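Local structure of PTS-dependent dihydroxyacetone kinase, ADP-binding subunit DhaL (Lactococcus lactis subsp. lactis, 3CR3) at residues Asp29-Asp34 with Ile170-Pro175. The protein binds ADP with magnesium and, once it is rephosphorylated to ATP by DhaM, passes the phosphoryl group to dihydroxyacetone held on DhaK. Residues are numbered along the deposited sequence; the frame is centred on the assembly and turned at random.
Sequences DGPIGD and IGHIDP. With MG (magnesium ion), chain E; MG (magnesium ion), chain F; ADP (adenosine-5'-diphosphate), chain G.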
loop_
_atom_site.group_PDB
_atom_site.type_symbol
_atom_site.label_atom_id
_atom_site.label_comp_id
_atom_site.label_asym_id
_atom_site.label_seq_id
_atom_site.Cartn_x
_atom_site.Cartn_y
_atom_site.Cartn_z
ATOM N N ASP A 29 1.940 -24.532 3.958
ATOM C CA ASP A 29 1.731 -23.081 3.905
ATOM C C ASP A 29 2.716 -22.374 2.963
ATOM O O ASP A 29 2.767 -21.145 2.905
ATOM C CB ASP A 29 1.841 -22.501 5.316
ATOM C CG ASP A 29 1.108 -21.183 5.479
ATOM O OD1 ASP A 29 0.044 -20.941 4.846
ATOM O OD2 ASP A 29 1.605 -20.369 6.268
ATOM N N GLY A 30 3.509 -23.160 2.244
ATOM C CA GLY A 30 4.490 -22.631 1.297
ATOM C C GLY A 30 3.901 -22.264 -0.058
ATOM O O GLY A 30 3.941 -21.111 -0.441
ATOM N N PRO A 31 3.354 -23.248 -0.800
ATOM C CA PRO A 31 2.815 -22.952 -2.132
ATOM C C PRO A 31 1.636 -21.983 -2.079
ATOM O O PRO A 31 1.425 -21.198 -3.005
ATOM C CB PRO A 31 2.369 -24.335 -2.640
ATOM C CG PRO A 31 3.157 -25.317 -1.819
ATOM C CD PRO A 31 3.232 -24.680 -0.477
ATOM N N ILE A 32 0.874 -22.033 -0.996
ATOM C CA ILE A 32 -0.331 -21.242 -0.897
ATOM C C ILE A 32 -0.350 -20.335 0.323
ATOM O O ILE A 32 -1.409 -20.044 0.859
ATOM C CB ILE A 32 -1.610 -22.137 -0.969
ATOM C CG1 ILE A 32 -1.596 -23.216 0.137
ATOM C CG2 ILE A 32 -1.737 -22.738 -2.380
ATOM C CD1 ILE A 32 -2.863 -24.037 0.262
ATOM N N GLY A 33 0.824 -19.883 0.760
ATOM C CA GLY A 33 0.891 -18.926 1.855
ATOM C C GLY A 33 2.300 -18.451 2.094
ATOM O O GLY A 33 3.106 -18.385 1.165
ATOM N N ASP A 34 2.602 -18.092 3.337
ATOM C CA ASP A 34 3.919 -17.562 3.669
ATOM C C ASP A 34 4.826 -18.520 4.439
ATOM O O ASP A 34 5.837 -18.094 5.009
ATOM C CB ASP A 34 3.795 -16.239 4.420
ATOM C CG ASP A 34 2.945 -16.347 5.688
ATOM O OD1 ASP A 34 2.404 -17.422 6.022
ATOM O OD2 ASP A 34 2.791 -15.319 6.342
ATOM N N ILE A 170 -5.033 -24.657 -6.439
ATOM C CA ILE A 170 -5.559 -25.997 -6.696
ATOM C C ILE A 170 -4.413 -27.015 -6.745
ATOM O O ILE A 170 -3.391 -26.787 -7.394
ATOM C CB ILE A 170 -6.377 -26.014 -8.026
ATOM C CG1 ILE A 170 -7.598 -25.085 -7.909
ATOM C CG2 ILE A 170 -6.776 -27.428 -8.397
ATOM C CD1 ILE A 170 -8.200 -24.628 -9.251
ATOM N N GLY A 171 -4.566 -28.123 -6.029
ATOM C CA GLY A 171 -3.504 -29.122 -5.955
ATOM C C GLY A 171 -2.646 -29.020 -4.705
ATOM O O GLY A 171 -1.667 -29.758 -4.570
ATOM N N HIS A 172 -3.016 -28.124 -3.786
ATOM C CA HIS A 172 -2.293 -27.943 -2.537
ATOM C C HIS A 172 -3.210 -28.071 -1.331
ATOM O O HIS A 172 -4.248 -27.404 -1.250
ATOM C CB HIS A 172 -1.544 -26.599 -2.535
ATOM C CG HIS A 172 -0.573 -26.467 -3.662
ATOM N ND1 HIS A 172 0.604 -27.186 -3.712
ATOM C CD2 HIS A 172 -0.637 -25.766 -4.818
ATOM C CE1 HIS A 172 1.233 -26.915 -4.841
ATOM N NE2 HIS A 172 0.504 -26.052 -5.527
ATOM N N ILE A 173 -2.833 -28.955 -0.403
ATOM C CA ILE A 173 -3.607 -29.157 0.827
ATOM C C ILE A 173 -3.541 -27.897 1.715
ATOM O O ILE A 173 -2.475 -27.325 1.890
ATOM C CB ILE A 173 -3.119 -30.433 1.583
ATOM C CG1 ILE A 173 -3.369 -31.672 0.716
ATOM C CG2 ILE A 173 -3.756 -30.518 2.992
ATOM C CD1 ILE A 173 -2.680 -32.964 1.181
ATOM N N ASP A 174 -4.687 -27.458 2.236
ATOM C CA ASP A 174 -4.765 -26.277 3.101
ATOM C C ASP A 174 -4.155 -26.536 4.490
ATOM O O ASP A 174 -4.552 -27.475 5.161
ATOM C CB ASP A 174 -6.224 -25.870 3.286
ATOM C CG ASP A 174 -6.374 -24.621 4.124
ATOM O OD1 ASP A 174 -5.771 -23.578 3.768
ATOM O OD2 ASP A 174 -7.087 -24.691 5.142
ATOM N N PRO A 175 -3.178 -25.720 4.912
ATOM C CA PRO A 175 -2.548 -25.960 6.221
ATOM C C PRO A 175 -3.481 -25.863 7.459
ATOM O O PRO A 175 -3.380 -26.700 8.337
ATOM C CB PRO A 175 -1.417 -24.914 6.288
ATOM C CG PRO A 175 -1.678 -23.937 5.221
ATOM C CD PRO A 175 -2.545 -24.610 4.171
HETATM MG MG MG E . 1.026 -18.539 7.126
HETATM MG MG MG F . 1.666 -15.137 8.500
HETATM P PB ADP G . -1.450 -16.580 7.734
HETATM O O1B ADP G . 0.030 -16.767 7.624
HETATM O O2B ADP G . -1.833 -15.238 8.257
HETATM O O3B ADP G . -2.213 -16.979 6.470
HETATM P PA ADP G . -1.480 -19.163 9.062
HETATM O O1A ADP G . -0.503 -19.574 8.015
HETATM O O2A ADP G . -1.066 -19.394 10.496
HETATM O O3A ADP G . -1.933 -17.614 8.886
HETATM O "O5'" ADP G . -2.889 -19.912 8.814
HETATM C "C5'" ADP G . -3.366 -20.144 7.485
HETATM C "C4'" ADP G . -4.705 -20.841 7.601
HETATM O "O4'" ADP G . -5.703 -19.981 8.163
HETATM C "C3'" ADP G . -5.265 -21.276 6.258
HETATM O "O3'" ADP G . -4.729 -22.557 5.923
HETATM C "C2'" ADP G . -6.774 -21.303 6.489
HETATM O "O2'" ADP G . -7.252 -22.585 6.904
HETATM C "C1'" ADP G . -6.983 -20.363 7.669
HETATM N N9 ADP G . -7.668 -19.140 7.214
HETATM C C8 ADP G . -7.051 -18.089 6.632
HETATM N N7 ADP G . -7.942 -17.131 6.335
HETATM C C5 ADP G . -9.151 -17.580 6.724
HETATM C C6 ADP G . -10.529 -17.057 6.689
HETATM N N6 ADP G . -10.751 -15.829 6.181
HETATM N N1 ADP G . -11.516 -17.829 7.195
HETATM C C2 ADP G . -11.284 -19.046 7.724
HETATM N N3 ADP G . -10.063 -19.580 7.779
HETATM C C4 ADP G . -8.978 -18.908 7.298
HETATM O O HOH W 1 -0.316 -18.357 5.199
HETATM O O HOH W 2 -0.088 -13.566 8.390
#
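Pro31 lies over one face of the His172 imidazole, its CB 3.6 Å from the ring centroid and 13° off the normal, a CH-pi contact. Ile32 continues the apolar packing: CG2 meets His172 CB at 3.9 Å, while CG1, set between the backbone N and the carbonyl carbon (chi1 57°), carries CD1 to within 4.0 Å of Pro175 CD. An alanine in place of His172 would keep the CB touch on Ile32 but would probably leave Pro31 without the ring face it packs on, opening a gap between the two loops there. At the other end Pro175 CG packs 3.5 Å from Asp29 OD1. No hydrogen bond joins the two loops; in this all-helical DhaL fold they meet at the nucleotide site, and ADP with its magnesium ions bridges them. Asp29 OD2 and Asp34 OD1 bind the same magnesium ion, each at 2.1 Å, together with Asp36 and both ADP phosphates, and Asp34 OD2 reaches the second ion. Water 1, on the first ion, donates to Asp29 OD1 and ADP O3B. On the ribose, Asp174 accepts a hydrogen bond on each oxygen, O3' to OD1 at 2.6 Å and O2' to OD2 at 2.8 Å, while the same carboxylate N-caps helix 175-191 and OD2 is also hydrogen-bonded to Thr177 OG1.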